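Long-range contact in GARP domain-containing protein (Trypanosoma brucei brucei TREU927, PDB 6XZ6), which serves as a receptor for the complement regulator factor H of the mammalian host and increases transmission of trypanosomes to tsetse flies: residues 75-86 with 197-208. Residues are numbered along the deposited sequence; the frame is centred on the assembly and turned at random.
Sequences RAREAATVAYEA and AADDAKSEAQEE
At one end of this helix pair, E208 and R75 each set CG anti to their own carbonyl carbon, but the two chains then diverge: E208 bends at chi2 (-86°), which lays its carboxylate against CB and CD of R75, whereas R75 runs extended from CG to NE and carries its guanidinium past. Carboxylate oxygen and aliphatic chain therefore meet, E208 OE1 lying 3.2 Å from R75 CD, while R75 NE stays 4.4 Å from E208 OE1, beyond a salt bridge. A long arginine suits this exposed edge because its methylenes can pack while its charge remains near an acid.

Further along, alanine takes over. A79 and A201 both point at the opposite helix, and each methyl settles on the other's backbone carbonyl: A79 CB is 3.3 Å from A201 O, and A201 CB equally close to A79 O. A205 CB packs beside A79 CB at 3.9 Å, and A83 CB meets A201 CB at 3.8 Å. At the far end A86 CB rests against both A197 and A198. V82, with CG1 anti to its backbone N (chi1 168°), turns that branch to the A201 methyl and adds bulk at the margin.

Methyl groups this small let the antiparallel axes approach to 7.8 Å, as in the close alanine-faced packing of Alacoil-like pairs. The contact joins helix 67-125 to helix 165-208 in the long helical bundle; helix 4-61 flanks both, receiving R77 in a salt bridge with E59 and contacts from D199 and K202.

With no hydrogen bond between the segments, and their backbone N-H and C=O groups largely engaged within each helix, cohesion here rests on close van der Waals packing, to which the R75-E208 charges probably add a modest electrostatic attraction, weakened by solvent at this exposed edge.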
loop_
_atom_site.group_PDB
_atom_site.type_symbol
_atom_site.label_atom_id
_atom_site.label_comp_id
_atom_site.label_asym_id
_atom_site.label_seq_id
_atom_site.Cartn_x
_atom_site.Cartn_y
_atom_site.Cartn_z
ATOM N N ARG A 75 -7.565 -23.257 -36.802
ATOM C CA ARG A 75 -7.213 -23.506 -35.397
ATOM C C ARG A 75 -6.118 -22.558 -34.883
ATOM O O ARG A 75 -6.151 -22.169 -33.707
ATOM C CB ARG A 75 -6.752 -24.964 -35.208
ATOM C CG ARG A 75 -7.876 -25.984 -35.154
ATOM C CD ARG A 75 -7.430 -27.223 -34.414
ATOM N NE ARG A 75 -8.542 -28.139 -34.184
ATOM C CZ ARG A 75 -8.513 -29.434 -34.473
ATOM N NH1 ARG A 75 -9.574 -30.192 -34.243
ATOM N NH2 ARG A 75 -7.422 -29.981 -34.996
ATOM N N ALA A 76 -5.125 -22.232 -35.753
ATOM C CA ALA A 76 -4.018 -21.307 -35.474
ATOM C C ALA A 76 -4.548 -19.879 -35.473
ATOM O O ALA A 76 -4.027 -19.043 -34.743
ATOM C CB ALA A 76 -2.931 -21.450 -36.522
ATOM N N ARG A 77 -5.594 -19.604 -36.283
ATOM C CA ARG A 77 -6.252 -18.297 -36.355
ATOM C C ARG A 77 -7.085 -18.071 -35.112
ATOM O O ARG A 77 -7.095 -16.965 -34.588
ATOM C CB ARG A 77 -7.136 -18.182 -37.617
ATOM C CG ARG A 77 -7.992 -16.921 -37.713
ATOM C CD ARG A 77 -7.244 -15.763 -38.342
ATOM N NE ARG A 77 -6.429 -15.017 -37.381
ATOM C CZ ARG A 77 -5.290 -14.403 -37.683
ATOM N NH1 ARG A 77 -4.621 -13.734 -36.750
ATOM N NH2 ARG A 77 -4.799 -14.466 -38.916
ATOM N N GLU A 78 -7.798 -19.102 -34.647
ATOM C CA GLU A 78 -8.619 -19.001 -33.452
ATOM C C GLU A 78 -7.763 -18.819 -32.199
ATOM O O GLU A 78 -8.171 -18.083 -31.296
ATOM C CB GLU A 78 -9.610 -20.175 -33.346
ATOM C CG GLU A 78 -10.712 -19.992 -32.296
ATOM C CD GLU A 78 -11.311 -18.609 -32.083
ATOM O OE1 GLU A 78 -11.254 -18.122 -30.928
ATOM O OE2 GLU A 78 -11.836 -18.013 -33.056
ATOM N N ALA A 79 -6.563 -19.423 -32.170
ATOM C CA ALA A 79 -5.629 -19.295 -31.049
ATOM C C ALA A 79 -4.952 -17.924 -31.041
ATOM O O ALA A 79 -4.701 -17.363 -29.975
ATOM C CB ALA A 79 -4.587 -20.387 -31.113
ATOM N N ALA A 80 -4.707 -17.360 -32.226
ATOM C CA ALA A 80 -4.070 -16.048 -32.381
ATOM C C ALA A 80 -4.992 -14.961 -31.836
ATOM O O ALA A 80 -4.501 -13.988 -31.241
ATOM C CB ALA A 80 -3.744 -15.785 -33.852
ATOM N N THR A 81 -6.327 -15.142 -32.015
ATOM C CA THR A 81 -7.311 -14.188 -31.510
ATOM C C THR A 81 -7.508 -14.412 -30.007
ATOM O O THR A 81 -7.598 -13.430 -29.281
ATOM C CB THR A 81 -8.627 -14.132 -32.350
ATOM O OG1 THR A 81 -9.520 -15.159 -31.953
ATOM C CG2 THR A 81 -8.395 -14.184 -33.860
ATOM N N VAL A 82 -7.500 -15.669 -29.522
ATOM C CA VAL A 82 -7.592 -15.937 -28.082
ATOM C C VAL A 82 -6.407 -15.298 -27.341
ATOM O O VAL A 82 -6.618 -14.693 -26.292
ATOM C CB VAL A 82 -7.786 -17.437 -27.755
ATOM C CG1 VAL A 82 -7.575 -17.728 -26.267
ATOM C CG2 VAL A 82 -9.167 -17.913 -28.206
ATOM N N ALA A 83 -5.185 -15.360 -27.920
ATOM C CA ALA A 83 -3.987 -14.718 -27.363
ATOM C C ALA A 83 -4.175 -13.198 -27.353
ATOM O O ALA A 83 -3.956 -12.580 -26.318
ATOM C CB ALA A 83 -2.757 -15.115 -28.159
ATOM N N TYR A 84 -4.672 -12.610 -28.456
ATOM C CA TYR A 84 -5.002 -11.168 -28.541
ATOM C C TYR A 84 -6.011 -10.736 -27.451
ATOM O O TYR A 84 -5.788 -9.739 -26.763
ATOM C CB TYR A 84 -5.544 -10.771 -29.931
ATOM C CG TYR A 84 -6.072 -9.353 -29.951
ATOM C CD1 TYR A 84 -5.212 -8.267 -29.822
ATOM C CD2 TYR A 84 -7.445 -9.097 -30.004
ATOM C CE1 TYR A 84 -5.700 -6.959 -29.770
ATOM C CE2 TYR A 84 -7.945 -7.793 -29.928
ATOM C CZ TYR A 84 -7.066 -6.726 -29.843
ATOM O OH TYR A 84 -7.553 -5.438 -29.811
ATOM N N GLU A 85 -7.117 -11.477 -27.316
ATOM C CA GLU A 85 -8.178 -11.202 -26.343
ATOM C C GLU A 85 -7.696 -11.277 -24.915
ATOM O O GLU A 85 -8.151 -10.502 -24.106
ATOM C CB GLU A 85 -9.375 -12.115 -26.571
ATOM C CG GLU A 85 -10.020 -11.944 -27.939
ATOM C CD GLU A 85 -11.184 -12.869 -28.228
ATOM O OE1 GLU A 85 -11.252 -13.964 -27.619
ATOM O OE2 GLU A 85 -12.040 -12.492 -29.063
ATOM N N ALA A 86 -6.761 -12.187 -24.602
ATOM C CA ALA A 86 -6.147 -12.333 -23.277
ATOM C C ALA A 86 -5.230 -11.145 -22.992
ATOM O O ALA A 86 -5.211 -10.664 -21.869
ATOM C CB ALA A 86 -5.367 -13.637 -23.191
ATOM N N ALA A 197 -2.792 -17.311 -20.209
ATOM C CA ALA A 197 -3.828 -17.597 -21.198
ATOM C C ALA A 197 -3.337 -17.260 -22.612
ATOM O O ALA A 197 -3.556 -18.063 -23.523
ATOM C CB ALA A 197 -5.076 -16.802 -20.871
ATOM N N ALA A 198 -2.637 -16.106 -22.784
ATOM C CA ALA A 198 -2.064 -15.682 -24.064
ATOM C C ALA A 198 -0.897 -16.592 -24.483
ATOM O O ALA A 198 -0.794 -16.925 -25.649
ATOM C CB ALA A 198 -1.621 -14.232 -23.998
ATOM N N ASP A 199 -0.057 -17.032 -23.541
ATOM C CA ASP A 199 1.072 -17.932 -23.823
ATOM C C ASP A 199 0.594 -19.272 -24.347
ATOM O O ASP A 199 1.097 -19.732 -25.370
ATOM C CB ASP A 199 1.952 -18.133 -22.572
ATOM C CG ASP A 199 2.964 -17.027 -22.325
ATOM O OD1 ASP A 199 3.432 -16.411 -23.319
ATOM O OD2 ASP A 199 3.312 -16.791 -21.143
ATOM N N ASP A 200 -0.400 -19.869 -23.660
ATOM C CA ASP A 200 -1.027 -21.150 -24.008
ATOM C C ASP A 200 -1.594 -21.117 -25.432
ATOM O O ASP A 200 -1.408 -22.080 -26.178
ATOM C CB ASP A 200 -2.158 -21.499 -23.010
ATOM C CG ASP A 200 -1.763 -21.756 -21.552
ATOM O OD1 ASP A 200 -0.540 -21.749 -21.245
ATOM O OD2 ASP A 200 -2.673 -21.948 -20.717
ATOM N N ALA A 201 -2.279 -20.003 -25.800
ATOM C CA ALA A 201 -2.868 -19.767 -27.114
ATOM C C ALA A 201 -1.773 -19.579 -28.166
ATOM O O ALA A 201 -1.891 -20.153 -29.240
ATOM C CB ALA A 201 -3.795 -18.558 -27.074
ATOM N N LYS A 202 -0.707 -18.793 -27.867
ATOM C CA LYS A 202 0.455 -18.584 -28.752
ATOM C C LYS A 202 1.040 -19.954 -29.132
ATOM O O LYS A 202 1.276 -20.220 -30.309
ATOM C CB LYS A 202 1.540 -17.733 -28.043
ATOM C CG LYS A 202 2.951 -17.883 -28.642
ATOM C CD LYS A 202 4.067 -17.467 -27.693
ATOM C CE LYS A 202 4.519 -18.581 -26.775
ATOM N NZ LYS A 202 5.460 -18.082 -25.735
ATOM N N SER A 203 1.249 -20.817 -28.121
ATOM C CA SER A 203 1.777 -22.161 -28.260
ATOM C C SER A 203 0.874 -23.049 -29.090
ATOM O O SER A 203 1.393 -23.836 -29.874
ATOM C CB SER A 203 2.007 -22.770 -26.885
ATOM O OG SER A 203 3.052 -22.079 -26.218
ATOM N N GLU A 204 -0.459 -22.925 -28.949
ATOM C CA GLU A 204 -1.420 -23.702 -29.737
ATOM C C GLU A 204 -1.360 -23.265 -31.203
ATOM O O GLU A 204 -1.409 -24.118 -32.076
ATOM C CB GLU A 204 -2.847 -23.590 -29.173
ATOM C CG GLU A 204 -3.804 -24.651 -29.721
ATOM C CD GLU A 204 -5.208 -24.734 -29.126
ATOM O OE1 GLU A 204 -5.362 -24.501 -27.902
ATOM O OE2 GLU A 204 -6.152 -25.063 -29.884
ATOM N N ALA A 205 -1.195 -21.954 -31.469
ATOM C CA ALA A 205 -1.059 -21.389 -32.816
ATOM C C ALA A 205 0.256 -21.845 -33.444
ATOM O O ALA A 205 0.255 -22.291 -34.585
ATOM C CB ALA A 205 -1.124 -19.868 -32.771
ATOM N N GLN A 206 1.360 -21.788 -32.686
ATOM C CA GLN A 206 2.694 -22.210 -33.127
ATOM C C GLN A 206 2.802 -23.715 -33.451
ATOM O O GLN A 206 3.552 -24.086 -34.359
ATOM C CB GLN A 206 3.754 -21.796 -32.093
ATOM C CG GLN A 206 4.092 -20.294 -32.118
ATOM C CD GLN A 206 5.215 -19.929 -31.175
ATOM O OE1 GLN A 206 5.463 -20.597 -30.151
ATOM N NE2 GLN A 206 5.907 -18.842 -31.508
ATOM N N GLU A 207 2.055 -24.579 -32.723
ATOM C CA GLU A 207 2.045 -26.037 -32.933
ATOM C C GLU A 207 1.297 -26.454 -34.205
ATOM O O GLU A 207 1.725 -27.382 -34.896
ATOM C CB GLU A 207 1.458 -26.764 -31.714
ATOM C CG GLU A 207 2.520 -27.388 -30.822
ATOM C CD GLU A 207 2.575 -26.881 -29.392
ATOM O OE1 GLU A 207 1.515 -26.870 -28.722
ATOM O OE2 GLU A 207 3.683 -26.518 -28.933
ATOM N N GLU A 208 0.172 -25.778 -34.497
ATOM C CA GLU A 208 -0.664 -26.018 -35.677
ATOM C C GLU A 208 0.060 -25.512 -36.922
ATOM O O GLU A 208 -0.123 -26.089 -37.998
ATOM C CB GLU A 208 -2.018 -25.292 -35.559
ATOM C CG GLU A 208 -2.788 -25.532 -34.274
ATOM C CD GLU A 208 -3.705 -26.736 -34.184
ATOM O OE1 GLU A 208 -4.470 -26.800 -33.195
ATOM O OE2 GLU A 208 -3.668 -27.608 -35.084
#